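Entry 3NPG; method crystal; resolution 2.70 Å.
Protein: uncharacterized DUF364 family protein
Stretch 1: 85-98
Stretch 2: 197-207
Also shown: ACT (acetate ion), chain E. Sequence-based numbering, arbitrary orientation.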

ATOM      1  N   GLY A  85       2.552  -4.226  24.159  1.00 23.54           N
ATOM      2  CA  GLY A  85       1.628  -4.365  25.280  1.00 22.61           C
ATOM      3  C   GLY A  85       0.782  -5.623  25.204  1.00 24.89           C
ATOM      4  O   GLY A  85       0.644  -6.339  26.198  1.00 24.28           O
ATOM      5  N   VAL A  86       0.212  -5.901  24.016  1.00 20.56           N
ATOM      6  CA  VAL A  86      -0.580  -7.117  23.775  1.00 19.54           C
ATOM      7  C   VAL A  86       0.308  -8.376  23.895  1.00 22.66           C
ATOM      8  O   VAL A  86      -0.099  -9.352  24.525  1.00 21.71           O
ATOM      9  CB  VAL A  86      -1.327  -7.052  22.415  1.00 23.10           C
ATOM     10  CG1 VAL A  86      -1.956  -8.395  22.062  1.00 22.52           C
ATOM     11  CG2 VAL A  86      -2.380  -5.947  22.424  1.00 23.13           C
ATOM     12  N   ALA A  87       1.553  -8.318  23.355  1.00 19.73           N
ATOM     13  CA  ALA A  87       2.518  -9.425  23.480  1.00 19.60           C
ATOM     14  C   ALA A  87       2.851  -9.690  24.951  1.00 24.17           C
ATOM     15  O   ALA A  87       3.011 -10.841  25.346  1.00 23.60           O
ATOM     16  CB  ALA A  87       3.787  -9.110  22.704  1.00 20.33           C
ATOM     17  N   ALA A  88       2.898  -8.617  25.772  1.00 22.43           N
ATOM     18  CA  ALA A  88       3.148  -8.721  27.213  1.00 22.57           C
ATOM     19  C   ALA A  88       1.932  -9.295  27.946  1.00 26.58           C
ATOM     20  O   ALA A  88       2.100 -10.091  28.867  1.00 27.52           O
ATOM     21  CB  ALA A  88       3.511  -7.362  27.783  1.00 23.60           C
ATOM     22  N   ILE A  89       0.698  -8.892  27.534  1.00 22.56           N
ATOM     23  CA  ILE A  89      -0.545  -9.441  28.110  1.00 22.76           C
ATOM     24  C   ILE A  89      -0.617 -10.944  27.816  1.00 25.45           C
ATOM     25  O   ILE A  89      -0.946 -11.732  28.705  1.00 25.89           O
ATOM     26  CB  ILE A  89      -1.810  -8.683  27.576  1.00 26.34           C
ATOM     27  CG1 ILE A  89      -1.839  -7.230  28.079  1.00 26.99           C
ATOM     28  CG2 ILE A  89      -3.112  -9.427  27.961  1.00 28.11           C
ATOM     29  CD1 ILE A  89      -2.868  -6.356  27.405  1.00 32.78           C
ATOM     30  N   ASN A  90      -0.244 -11.340  26.581  1.00 20.10           N
ATOM     31  CA  ASN A  90      -0.205 -12.740  26.171  1.00 19.39           C
ATOM     32  C   ASN A  90       0.870 -13.517  26.935  1.00 24.11           C
ATOM     33  O   ASN A  90       0.651 -14.673  27.286  1.00 24.31           O
ATOM     34  CB  ASN A  90       0.019 -12.851  24.666  1.00 17.44           C
ATOM     35  CG  ASN A  90      -1.137 -12.333  23.843  1.00 29.43           C
ATOM     36  OD1 ASN A  90      -2.282 -12.254  24.302  1.00 23.16           O
ATOM     37  ND2 ASN A  90      -0.871 -11.999  22.595  1.00 18.55           N
ATOM     38  N   ALA A  91       2.026 -12.869  27.214  1.00 20.78           N
ATOM     39  CA  ALA A  91       3.113 -13.488  27.978  1.00 20.67           C
ATOM     40  C   ALA A  91       2.642 -13.858  29.378  1.00 25.25           C
ATOM     41  O   ALA A  91       2.824 -15.001  29.807  1.00 25.18           O
ATOM     42  CB  ALA A  91       4.298 -12.541  28.056  1.00 21.39           C
ATOM     43  N   VAL A  92       1.967 -12.901  30.069  1.00 21.96           N
ATOM     44  CA  VAL A  92       1.403 -13.117  31.409  1.00 21.80           C
ATOM     45  C   VAL A  92       0.321 -14.209  31.350  1.00 25.37           C
ATOM     46  O   VAL A  92       0.276 -15.085  32.214  1.00 26.05           O
ATOM     47  CB  VAL A  92       0.845 -11.783  32.003  1.00 25.51           C
ATOM     48  CG1 VAL A  92       0.107 -12.028  33.317  1.00 25.81           C
ATOM     49  CG2 VAL A  92       1.960 -10.761  32.191  1.00 25.40           C
ATOM     50  N   SER A  93      -0.504 -14.186  30.281  1.00 20.48           N
ATOM     51  CA  SER A  93      -1.585 -15.146  30.069  1.00 19.80           C
ATOM     52  C   SER A  93      -1.062 -16.558  29.858  1.00 23.88           C
ATOM     53  O   SER A  93      -1.597 -17.494  30.432  1.00 24.24           O
ATOM     54  CB  SER A  93      -2.436 -14.727  28.877  1.00 22.89           C
ATOM     55  OG  SER A  93      -2.999 -13.439  29.066  1.00 31.89           O
ATOM     56  N   GLN A  94      -0.003 -16.711  29.038  1.00 20.73           N
ATOM     57  CA  GLN A  94       0.596 -18.023  28.733  1.00 20.20           C
ATOM     58  C   GLN A  94       1.246 -18.676  29.961  1.00 24.06           C
ATOM     59  O   GLN A  94       1.390 -19.900  30.007  1.00 24.67           O
ATOM     60  CB  GLN A  94       1.601 -17.908  27.573  1.00 20.85           C
ATOM     61  CG  GLN A  94       0.943 -17.605  26.229  1.00 25.81           C
ATOM     62  CD  GLN A  94       0.158 -18.778  25.706  1.00 37.28           C
ATOM     63  OE1 GLN A  94       0.720 -19.740  25.204  1.00 36.09           O
ATOM     64  NE2 GLN A  94      -1.161 -18.700  25.774  1.00 22.71           N
ATOM     65  N   TYR A  95       1.614 -17.862  30.964  1.00 19.74           N
ATOM     66  CA  TYR A  95       2.157 -18.359  32.223  1.00 19.80           C
ATOM     67  C   TYR A  95       1.031 -18.949  33.090  1.00 25.68           C
ATOM     68  O   TYR A  95       1.229 -19.982  33.733  1.00 26.81           O
ATOM     69  CB  TYR A  95       2.882 -17.220  32.979  1.00 20.44           C
ATOM     70  CG  TYR A  95       3.552 -17.660  34.267  1.00 22.30           C
ATOM     71  CD1 TYR A  95       4.857 -18.145  34.269  1.00 24.30           C
ATOM     72  CD2 TYR A  95       2.908 -17.524  35.491  1.00 23.57           C
ATOM     73  CE1 TYR A  95       5.487 -18.525  35.456  1.00 25.24           C
ATOM     74  CE2 TYR A  95       3.525 -17.904  36.683  1.00 25.02           C
ATOM     75  CZ  TYR A  95       4.814 -18.408  36.661  1.00 30.23           C
ATOM     76  OH  TYR A  95       5.422 -18.775  37.837  1.00 28.49           O
ATOM     77  N   TYR A  96      -0.160 -18.307  33.081  1.00 22.05           N
ATOM     78  CA  TYR A  96      -1.285 -18.706  33.923  1.00 22.48           C
ATOM     79  C   TYR A  96      -2.385 -19.496  33.180  1.00 28.50           C
ATOM     80  O   TYR A  96      -3.356 -19.925  33.815  1.00 29.36           O
ATOM     81  CB  TYR A  96      -1.889 -17.476  34.621  1.00 23.61           C
ATOM     82  CG  TYR A  96      -0.953 -16.811  35.604  1.00 25.28           C
ATOM     83  CD1 TYR A  96      -0.627 -17.424  36.810  1.00 28.04           C
ATOM     84  CD2 TYR A  96      -0.455 -15.536  35.368  1.00 25.17           C
ATOM     85  CE1 TYR A  96       0.210 -16.805  37.734  1.00 28.72           C
ATOM     86  CE2 TYR A  96       0.377 -14.903  36.289  1.00 26.01           C
ATOM     87  CZ  TYR A  96       0.713 -15.546  37.469  1.00 33.36           C
ATOM     88  OH  TYR A  96       1.533 -14.935  38.383  1.00 35.88           O
ATOM     89  N   ILE A  97      -2.233 -19.702  31.854  1.00 25.50           N
ATOM     90  CA  ILE A  97      -3.247 -20.403  31.039  1.00 25.37           C
ATOM     91  C   ILE A  97      -3.492 -21.860  31.497  1.00 30.34           C
ATOM     92  O   ILE A  97      -2.542 -22.626  31.671  1.00 30.54           O
ATOM     93  CB  ILE A  97      -2.939 -20.297  29.501  1.00 27.94           C
ATOM     94  CG1 ILE A  97      -4.162 -20.705  28.642  1.00 28.56           C
ATOM     95  CG2 ILE A  97      -1.677 -21.091  29.108  1.00 28.32           C
ATOM     96  CD1 ILE A  97      -5.192 -19.630  28.462  1.00 33.82           C
ATOM     97  N   ASP A  98      -4.775 -22.220  31.722  1.00 26.71           N
ATOM     98  CA  ASP A  98      -5.171 -23.579  32.076  1.00 26.61           C
ATOM     99  C   ASP A  98      -5.891 -24.196  30.888  1.00 29.86           C
ATOM    100  O   ASP A  98      -6.970 -23.730  30.508  1.00 28.36           O
ATOM    101  CB  ASP A  98      -6.070 -23.579  33.332  1.00 28.91           C
ATOM    102  CG  ASP A  98      -6.391 -24.964  33.896  1.00 37.29           C
ATOM    103  OD1 ASP A  98      -5.772 -25.956  33.436  1.00 36.75           O
ATOM    104  OD2 ASP A  98      -7.207 -25.045  34.825  1.00 44.92           O
TER
HETATM  105  C   ACT E 251      -2.568 -13.474  14.545  1.00 39.69           C
HETATM  106  O   ACT E 251      -3.271 -12.758  15.184  1.00 39.43           O
HETATM  107  OXT ACT E 251      -1.429 -13.560  14.852  1.00 38.80           O
HETATM  108  CH3 ACT E 251      -3.121 -14.243  13.347  1.00 39.70           C
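Stretch 2 (197-207) GPTGQLLPEFL

A loop can be fastened to a helix if side chains from the helix reach its carbonyl groups, and this contact illustrates the principle. From Thr199 to Leu203, stretch 2 advances in the same general sense as the helix of stretch 1, oblique to it: Thr199 lies near Val86, Leu202 near Asn90, with their CA atoms 4.7 Å apart, and Leu203 near Ile97, just past the helix end. Phe206 then turns back to Ile89 and Ser93. No crossing angle applies, since the strip is mostly loop, closing in a 3-10 turn at 204-206.

Rotamers do the fastening. The CA-to-CB bond of Asn90 points sideways, but chi1 in m brings its amide to the loop, where ND2 donates to Thr199 O at 3.1 Å. Gln94, one turn on, also starts sideways; chi1 and chi2 both m fold it so that NE2 donates to Gln201 O, again at 3.1 Å. Ser93 points toward the loop, and its m rotamer lets OG donate to Ile89 O at 2.7 Å within the helix while lying 3.3 Å from Phe206 CE2, at the ring edge.

Apolar packing completes the fit. Val86 CG1 meets Thr199 CG2 at 3.8 Å. Beyond the helix, Ile97, t then p, places CD1 3.8 Å from both Leu203 CD2 and Pro204 CD.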

ATOM      1  N   GLY A 197      -5.542 -17.161  16.078  1.00 27.02           N
ATOM      2  CA  GLY A 197      -4.168 -16.758  15.810  1.00 26.36           C
ATOM      3  C   GLY A 197      -3.293 -16.680  17.044  1.00 29.30           C
ATOM      4  O   GLY A 197      -3.797 -16.571  18.167  1.00 29.44           O
ATOM      5  N   PRO A 198      -1.948 -16.651  16.859  1.00 25.00           N
ATOM      6  CA  PRO A 198      -1.039 -16.555  18.028  1.00 24.00           C
ATOM      7  C   PRO A 198      -1.250 -15.305  18.904  1.00 26.69           C
ATOM      8  O   PRO A 198      -0.880 -15.322  20.070  1.00 26.80           O
ATOM      9  CB  PRO A 198       0.361 -16.573  17.395  1.00 25.66           C
ATOM     10  CG  PRO A 198       0.176 -17.215  16.072  1.00 30.52           C
ATOM     11  CD  PRO A 198      -1.193 -16.809  15.600  1.00 26.31           C
ATOM     12  N   THR A 199      -1.855 -14.227  18.347  1.00 22.06           N
ATOM     13  CA  THR A 199      -2.132 -13.006  19.128  1.00 21.40           C
ATOM     14  C   THR A 199      -3.300 -13.247  20.144  1.00 24.97           C
ATOM     15  O   THR A 199      -3.483 -12.464  21.085  1.00 25.56           O
ATOM     16  CB  THR A 199      -2.384 -11.797  18.183  1.00 24.38           C
ATOM     17  OG1 THR A 199      -1.397 -11.787  17.146  1.00 25.67           O
ATOM     18  CG2 THR A 199      -2.373 -10.465  18.919  1.00 19.03           C
ATOM     19  N   GLY A 200      -4.020 -14.358  19.967  1.00 19.38           N
ATOM     20  CA  GLY A 200      -5.120 -14.742  20.845  1.00 18.38           C
ATOM     21  C   GLY A 200      -4.685 -15.595  22.024  1.00 20.21           C
ATOM     22  O   GLY A 200      -5.484 -16.367  22.559  1.00 19.49           O
ATOM     23  N   GLN A 201      -3.415 -15.430  22.466  1.00 16.07           N
ATOM     24  CA  GLN A 201      -2.839 -16.174  23.597  1.00 15.83           C
ATOM     25  C   GLN A 201      -3.367 -15.673  24.942  1.00 21.11           C
ATOM     26  O   GLN A 201      -3.011 -16.228  25.982  1.00 20.14           O
ATOM     27  CB  GLN A 201      -1.304 -16.073  23.577  1.00 16.90           C
ATOM     28  CG  GLN A 201      -0.626 -17.046  22.625  1.00 22.97           C
ATOM     29  CD  GLN A 201       0.865 -16.804  22.547  1.00 30.63           C
ATOM     30  OE1 GLN A 201       1.346 -15.679  22.684  1.00 23.61           O
ATOM     31  NE2 GLN A 201       1.626 -17.855  22.286  1.00 21.82           N
ATOM     32  N   LEU A 202      -4.207 -14.611  24.926  1.00 20.04           N
ATOM     33  CA  LEU A 202      -4.750 -14.001  26.151  1.00 21.12           C
ATOM     34  C   LEU A 202      -5.662 -14.971  26.949  1.00 26.29           C
ATOM     35  O   LEU A 202      -6.183 -15.938  26.381  1.00 27.07           O
ATOM     36  CB  LEU A 202      -5.490 -12.668  25.827  1.00 21.22           C
ATOM     37  CG  LEU A 202      -6.912 -12.774  25.218  1.00 25.99           C
ATOM     38  CD1 LEU A 202      -7.670 -11.478  25.389  1.00 26.51           C
ATOM     39  CD2 LEU A 202      -6.863 -13.140  23.766  1.00 27.98           C
ATOM     40  N   LEU A 203      -5.814 -14.730  28.272  1.00 22.53           N
ATOM     41  CA  LEU A 203      -6.673 -15.568  29.122  1.00 22.81           C
ATOM     42  C   LEU A 203      -8.146 -15.413  28.731  1.00 26.78           C
ATOM     43  O   LEU A 203      -8.594 -14.295  28.467  1.00 26.21           O
ATOM     44  CB  LEU A 203      -6.488 -15.213  30.613  1.00 23.28           C
ATOM     45  CG  LEU A 203      -5.187 -15.680  31.266  1.00 27.55           C
ATOM     46  CD1 LEU A 203      -5.050 -15.110  32.638  1.00 27.88           C
ATOM     47  CD2 LEU A 203      -5.117 -17.187  31.334  1.00 29.90           C
ATOM     48  N   PRO A 204      -8.936 -16.519  28.720  1.00 24.12           N
ATOM     49  CA  PRO A 204     -10.363 -16.395  28.357  1.00 24.20           C
ATOM     50  C   PRO A 204     -11.141 -15.504  29.320  1.00 29.08           C
ATOM     51  O   PRO A 204     -12.045 -14.783  28.891  1.00 29.30           O
ATOM     52  CB  PRO A 204     -10.869 -17.845  28.391  1.00 26.33           C
ATOM     53  CG  PRO A 204      -9.641 -18.689  28.280  1.00 30.57           C
ATOM     54  CD  PRO A 204      -8.565 -17.923  28.979  1.00 26.12           C
ATOM     55  N   GLU A 205     -10.751 -15.508  30.619  1.00 26.04           N
ATOM     56  CA  GLU A 205     -11.402 -14.699  31.661  1.00 26.26           C
ATOM     57  C   GLU A 205     -11.377 -13.188  31.340  1.00 31.80           C
ATOM     58  O   GLU A 205     -12.232 -12.445  31.826  1.00 32.85           O
ATOM     59  CB  GLU A 205     -10.771 -14.973  33.041  1.00 27.62           C
ATOM     60  CG  GLU A 205      -9.307 -14.563  33.145  1.00 31.94           C
ATOM     61  CD  GLU A 205      -8.678 -14.838  34.490  1.00 41.14           C
ATOM     62  OE1 GLU A 205      -8.450 -16.027  34.807  1.00 33.12           O
ATOM     63  OE2 GLU A 205      -8.385 -13.864  35.218  1.00 29.60           O
ATOM     64  N   PHE A 206     -10.399 -12.740  30.509  1.00 27.68           N
ATOM     65  CA  PHE A 206     -10.292 -11.335  30.100  1.00 27.02           C
ATOM     66  C   PHE A 206     -11.430 -10.950  29.155  1.00 31.14           C
ATOM     67  O   PHE A 206     -11.807  -9.777  29.084  1.00 30.61           O
ATOM     68  CB  PHE A 206      -8.933 -11.064  29.423  1.00 27.92           C
ATOM     69  CG  PHE A 206      -7.716 -11.261  30.300  1.00 29.13           C
ATOM     70  CD1 PHE A 206      -7.785 -11.048  31.673  1.00 32.52           C
ATOM     71  CD2 PHE A 206      -6.473 -11.535  29.740  1.00 30.65           C
ATOM     72  CE1 PHE A 206      -6.655 -11.209  32.480  1.00 33.34           C
ATOM     73  CE2 PHE A 206      -5.339 -11.667  30.545  1.00 33.17           C
ATOM     74  CZ  PHE A 206      -5.437 -11.504  31.909  1.00 31.79           C
ATOM     75  N   LEU A 207     -11.974 -11.940  28.419  1.00 28.36           N
ATOM     76  CA  LEU A 207     -13.053 -11.708  27.462  1.00 28.07           C
ATOM     77  C   LEU A 207     -14.428 -12.112  28.029  1.00 33.20           C
ATOM     78  O   LEU A 207     -15.409 -12.162  27.282  1.00 33.25           O
ATOM     79  CB  LEU A 207     -12.763 -12.433  26.127  1.00 27.20           C
ATOM     80  CG  LEU A 207     -11.535 -11.918  25.345  1.00 30.59           C
ATOM     81  CD1 LEU A 207     -11.199 -12.831  24.202  1.00 30.21           C
ATOM     82  CD2 LEU A 207     -11.758 -10.492  24.841  1.00 32.32           C
TER